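Local coordinates for lipoprotein (Streptococcus pneumoniae serotype 4, PDB 6JF1) that probably serves as the substrate-binding lipoprotein of a methionine ABC importer, holding L-methionine for uptake into the cell, at residues A[83-88]-A[102-107]; A[201-206]-A[270-275]. One frame throughout, in Å; residues are numbered along the deposited sequence.

Contact 1: residues A[83-88]-A[102-107]; sequences QHYNFL and IADTYI. With MET (methionine), chain B.
Tyr85 and Asp104 make the single direct link between 83-88 and 102-107, where the first turn of helix 85-95 passes near strand 100-107. The phenol donates a hydrogen bond, OH to OD1 of Asp104, modelled at 2.4 Å, so short that the exact length is doubtful. The carboxylate comes to the ring's edge, near its plane, yet its own plane stands 83° from the ring. CG of Tyr85 lies beside the backbone N (chi1 -84°), which carries the hydroxyl end to Asp104. Both residues are partly exposed, and this one polar pair is all that joins the segments, so this is the looser, solvent side.

Packing is much tighter around the bound methionine. Its SD lies over a face of His84, 3.4 Å from NE2, while its CE sits over a face of Phe87, 3.7 Å from CG. Gln83 CA is 3.6 Å from the same CE, and Tyr106 OH comes within 3.1 Å of the ligand's N. His84 is also the helix N-cap: its ND1 accepts from Phe87 N at 3.1 Å, and its NE2 bonds to Asn143 OD1. With both ring nitrogens engaged, His84 is held as a flat wall; the aromatic faces suit a soft, apolar thioether, whereas a phenol hydroxyl facing a carboxylate suits a polar link at the surface.

Contact 2: residues A[201-206]-A[270-275]; sequences VNNTFV and GLDQPV. With MET (methionine), chain B.
The methionine pocket is lined here by Asn202, Asn203 and Thr204, and Asn203 ties it to Leu271 and Asp272 of the C-terminal segment. The two ends of the Asn203 amide do different work. OD1 accepts a hydrogen bond from the ligand's amino N at 2.8 Å, while ND2 donates to OD1 of Asp272 at 3.0 Å, with an N-H...O angle of 147°. That donor meets the carboxylate from above its plane, the amide and carboxylate planes being 60° apart. ND2 also bonds to Tyr106 OH. With CG between the backbone N and carbonyl carbon (chi1 70°), the amide is turned in between the ligand's amino group and Asp272, and the bonds at both OD1 and ND2 then probably fix its flip. Asparagine suits this place because it both accepts from an ammonium group and donates to a carboxylate.

Asp272 is a second-shell residue: its OD2 forms salt bridges with Arg42 and Arg35, which probably keep it ionised. Next to Asn203, Asn202 ND2 holds the ligand's carboxylate O at 3.0 Å in a fairly straight bond.

Leu271 supplies the apolar side. Its CD2 packs 3.9 Å from CB of Asn203 and meets CG1 of Val206 tip to tip at 4.1 Å, a fitting job for branched chains in a buried place. Segment 201-206 leaves the end of strand 198-201, with Val206 against Tyr113 of strand 111-117, while in 270-275 Asp272 packs on Ile264 of helix 258-267 and on Tyr106 of strand 100-107.

In the fold
Contact 1 closes before contact 2 opens along the chain, yet their centres are about 12 Å apart and both touch the same methionine. Strands 100-107 and 273-274 are antiparallel neighbours in one mixed sheet, joined by probable backbone hydrogen bonds from Gln273 N to Ile107 O (2.8 Å) and from Val275 N to Thr105 O (2.9 Å). Strand 79-84 belongs to that sheet too, whereas 201-206 follows strand 198-201 of the second mixed sheet. Contact 2 thus bridges the two sheets; its 201-206 side binds the ligand's amino and carboxylate groups, with Arg146 and Asn231 adding further bonds, while 83-88 packs against its thioether end and Tyr106 lies by its amino group, consistent with a ligand enclosed between two lobes.

Contact 1: residues A[83-88]-A[102-107]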
# COMPACT_ATOMS: atom_id res chain seq x y z
N GLN A 83 -0.40 -2.20 5.30
CA GLN A 83 -0.52 -0.74 5.37
C GLN A 83 0.83 -0.16 5.81
O GLN A 83 1.71 -0.90 6.27
CB GLN A 83 -1.58 -0.32 6.39
CG GLN A 83 -1.11 -0.57 7.84
CD GLN A 83 -2.29 -0.71 8.77
OE1 GLN A 83 -3.09 0.22 8.92
NE2 GLN A 83 -2.41 -1.87 9.40
N HIS A 84 0.92 1.18 5.69
CA HIS A 84 2.08 1.95 6.23
C HIS A 84 1.70 2.58 7.58
O HIS A 84 0.53 2.55 8.02
CB HIS A 84 2.68 2.94 5.20
CG HIS A 84 1.67 3.79 4.49
ND1 HIS A 84 0.77 4.61 5.16
CD2 HIS A 84 1.41 3.92 3.18
CE1 HIS A 84 0.03 5.25 4.28
NE2 HIS A 84 0.39 4.83 3.05
N TYR A 85 2.71 3.08 8.28
CA TYR A 85 2.47 3.69 9.63
C TYR A 85 1.40 4.80 9.57
O TYR A 85 0.56 4.93 10.46
CB TYR A 85 3.78 4.30 10.16
CG TYR A 85 4.72 3.34 10.86
CD1 TYR A 85 4.50 2.93 12.19
CD2 TYR A 85 5.87 2.89 10.22
CE1 TYR A 85 5.41 2.10 12.84
CE2 TYR A 85 6.79 2.07 10.86
CZ TYR A 85 6.55 1.66 12.17
OH TYR A 85 7.47 0.88 12.80
N ASN A 86 1.44 5.64 8.55
CA ASN A 86 0.49 6.78 8.53
C ASN A 86 -0.95 6.28 8.40
O ASN A 86 -1.86 6.81 9.05
CB ASN A 86 0.73 7.72 7.36
CG ASN A 86 1.78 8.76 7.69
OD1 ASN A 86 2.22 8.89 8.84
ND2 ASN A 86 2.20 9.50 6.67
N PHE A 87 -1.14 5.28 7.53
CA PHE A 87 -2.46 4.72 7.35
C PHE A 87 -2.94 4.16 8.69
O PHE A 87 -4.12 4.34 9.06
CB PHE A 87 -2.46 3.61 6.27
CG PHE A 87 -3.85 3.14 5.91
CD1 PHE A 87 -4.46 2.12 6.64
CD2 PHE A 87 -4.55 3.73 4.86
CE1 PHE A 87 -5.74 1.70 6.32
CE2 PHE A 87 -5.85 3.32 4.57
CZ PHE A 87 -6.43 2.28 5.28
N LEU A 88 -2.05 3.43 9.39
CA LEU A 88 -2.42 2.79 10.68
C LEU A 88 -2.82 3.85 11.73
O LEU A 88 -3.88 3.73 12.38
CB LEU A 88 -1.26 1.95 11.24
CG LEU A 88 -1.55 1.40 12.65
CD1 LEU A 88 -2.83 0.53 12.65
CD2 LEU A 88 -0.37 0.61 13.20
N ILE A 102 4.34 -4.31 14.92
CA ILE A 102 5.25 -5.19 15.67
C ILE A 102 6.46 -5.54 14.79
O ILE A 102 7.33 -6.28 15.23
CB ILE A 102 4.51 -6.46 16.14
CG1 ILE A 102 3.93 -7.23 14.95
CG2 ILE A 102 3.42 -6.07 17.14
CD1 ILE A 102 3.36 -8.60 15.27
N ALA A 103 6.50 -5.03 13.54
CA ALA A 103 7.66 -5.19 12.62
C ALA A 103 7.47 -4.26 11.43
O ALA A 103 6.32 -4.11 10.97
CB ALA A 103 7.76 -6.63 12.15
N ASP A 104 8.57 -3.70 10.90
CA ASP A 104 8.54 -2.98 9.61
C ASP A 104 8.86 -3.97 8.48
O ASP A 104 9.61 -4.92 8.67
CB ASP A 104 9.57 -1.85 9.52
CG ASP A 104 9.51 -0.77 10.59
OD1 ASP A 104 8.47 -0.63 11.26
OD2 ASP A 104 10.52 -0.08 10.75
N THR A 105 8.29 -3.74 7.29
CA THR A 105 8.46 -4.71 6.20
C THR A 105 9.23 -4.04 5.06
O THR A 105 10.46 -4.15 4.98
CB THR A 105 7.13 -5.37 5.79
OG1 THR A 105 6.24 -4.32 5.39
CG2 THR A 105 6.53 -6.21 6.90
N TYR A 106 8.53 -3.25 4.25
CA TYR A 106 9.11 -2.68 3.09
C TYR A 106 8.58 -1.24 2.89
O TYR A 106 7.62 -0.80 3.55
CB TYR A 106 8.82 -3.63 1.93
CG TYR A 106 7.37 -3.63 1.53
CD1 TYR A 106 6.91 -2.64 0.69
CD2 TYR A 106 6.47 -4.62 1.95
CE1 TYR A 106 5.59 -2.60 0.27
CE2 TYR A 106 5.14 -4.59 1.53
CZ TYR A 106 4.70 -3.56 0.70
OH TYR A 106 3.42 -3.41 0.25
N ILE A 107 9.25 -0.49 2.01
CA ILE A 107 8.74 0.78 1.49
C ILE A 107 8.63 0.62 -0.02
O ILE A 107 9.38 -0.13 -0.63
CB ILE A 107 9.65 1.95 1.90
CG1 ILE A 107 8.96 3.29 1.63
CG2 ILE A 107 11.03 1.84 1.23
CD1 ILE A 107 9.74 4.51 2.14
N MET B . 1.56 -0.97 0.40
CA MET B . 0.89 0.39 0.38
C MET B . 1.97 1.45 0.16
O MET B . 1.75 2.41 -0.59
CB MET B . 0.18 0.67 1.71
CG MET B . -0.83 1.83 1.62
SD MET B . -1.64 2.11 3.22
CE MET B . -2.92 0.85 3.19
OXT MET B . 3.10 1.29 0.71

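Contact 2: residues A[201-206]-A[270-275]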
# COMPACT_ATOMS: atom_id res chain seq x y z
N VAL A 201 -0.86 5.68 -8.01
CA VAL A 201 -1.20 4.29 -7.76
C VAL A 201 -0.25 3.67 -6.73
O VAL A 201 0.97 3.59 -6.94
CB VAL A 201 -1.15 3.47 -9.06
CG1 VAL A 201 -1.58 2.04 -8.75
CG2 VAL A 201 -2.02 4.11 -10.15
N ASN A 202 -0.83 3.19 -5.63
CA ASN A 202 -0.13 2.39 -4.61
C ASN A 202 0.40 1.07 -5.21
O ASN A 202 -0.28 0.43 -6.04
CB ASN A 202 -1.06 2.03 -3.46
CG ASN A 202 -1.52 3.23 -2.65
OD1 ASN A 202 -2.59 3.77 -2.91
ND2 ASN A 202 -0.76 3.61 -1.64
N ASN A 203 1.56 0.64 -4.72
CA ASN A 203 2.28 -0.58 -5.20
C ASN A 203 1.35 -1.80 -5.16
O ASN A 203 1.50 -2.73 -5.98
CB ASN A 203 3.52 -0.90 -4.34
CG ASN A 203 3.17 -1.38 -2.94
OD1 ASN A 203 2.36 -0.77 -2.25
ND2 ASN A 203 3.76 -2.49 -2.53
N THR A 204 0.44 -1.82 -4.20
CA THR A 204 -0.47 -2.95 -4.03
C THR A 204 -1.21 -3.30 -5.33
O THR A 204 -1.56 -4.47 -5.54
CB THR A 204 -1.55 -2.59 -3.00
OG1 THR A 204 -0.91 -1.89 -1.94
CG2 THR A 204 -2.27 -3.81 -2.45
N PHE A 205 -1.48 -2.32 -6.21
CA PHE A 205 -2.52 -2.49 -7.31
C PHE A 205 -1.83 -2.48 -8.69
O PHE A 205 -2.47 -2.67 -9.72
CB PHE A 205 -3.60 -1.42 -7.21
CG PHE A 205 -4.23 -1.38 -5.83
CD1 PHE A 205 -4.93 -2.49 -5.34
CD2 PHE A 205 -4.06 -0.26 -5.02
CE1 PHE A 205 -5.48 -2.46 -4.06
CE2 PHE A 205 -4.64 -0.22 -3.76
CZ PHE A 205 -5.33 -1.31 -3.28
N VAL A 206 -0.53 -2.30 -8.66
CA VAL A 206 0.25 -2.05 -9.85
C VAL A 206 0.21 -3.31 -10.75
O VAL A 206 -0.04 -3.21 -11.96
CB VAL A 206 1.69 -1.71 -9.42
CG1 VAL A 206 2.72 -2.08 -10.46
CG2 VAL A 206 1.79 -0.25 -9.02
N GLY A 270 11.91 -5.51 -7.53
CA GLY A 270 12.41 -4.22 -6.99
C GLY A 270 11.30 -3.24 -6.59
O GLY A 270 11.57 -2.24 -5.95
N LEU A 271 10.04 -3.48 -6.95
CA LEU A 271 8.94 -2.53 -6.55
C LEU A 271 8.88 -2.38 -5.02
O LEU A 271 8.62 -1.29 -4.52
CB LEU A 271 7.61 -3.02 -7.14
CG LEU A 271 6.35 -2.23 -6.75
CD1 LEU A 271 6.39 -0.79 -7.25
CD2 LEU A 271 5.12 -2.95 -7.31
N ASP A 272 9.11 -3.44 -4.26
CA ASP A 272 9.07 -3.34 -2.80
C ASP A 272 10.50 -3.37 -2.23
O ASP A 272 11.29 -4.32 -2.50
CB ASP A 272 8.35 -4.53 -2.18
CG ASP A 272 6.86 -4.65 -2.47
OD1 ASP A 272 6.34 -3.87 -3.30
OD2 ASP A 272 6.22 -5.53 -1.83
N GLN A 273 10.81 -2.40 -1.39
CA GLN A 273 12.15 -2.28 -0.87
C GLN A 273 12.17 -2.63 0.63
O GLN A 273 11.70 -1.85 1.46
CB GLN A 273 12.66 -0.86 -1.12
CG GLN A 273 13.99 -0.62 -0.41
CD GLN A 273 14.51 0.78 -0.54
OE1 GLN A 273 14.16 1.53 -1.46
NE2 GLN A 273 15.39 1.16 0.38
N PRO A 274 12.74 -3.78 0.99
CA PRO A 274 12.79 -4.19 2.42
C PRO A 274 13.52 -3.15 3.27
O PRO A 274 14.48 -2.56 2.80
CB PRO A 274 13.62 -5.50 2.42
CG PRO A 274 13.38 -6.03 1.01
CD PRO A 274 13.44 -4.77 0.16
N VAL A 275 13.07 -2.93 4.51
CA VAL A 275 13.66 -1.91 5.36
C VAL A 275 14.25 -2.51 6.66
O VAL A 275 14.45 -1.74 7.57
CB VAL A 275 12.67 -0.75 5.66
CG1 VAL A 275 12.32 0.04 4.42
CG2 VAL A 275 11.40 -1.24 6.34
N MET B . 1.56 -0.97 0.40
CA MET B . 0.89 0.39 0.38
C MET B . 1.97 1.45 0.16
O MET B . 1.75 2.41 -0.59
CB MET B . 0.18 0.67 1.71
CG MET B . -0.83 1.83 1.62
SD MET B . -1.64 2.11 3.22
CE MET B . -2.92 0.85 3.19
OXT MET B . 3.10 1.29 0.71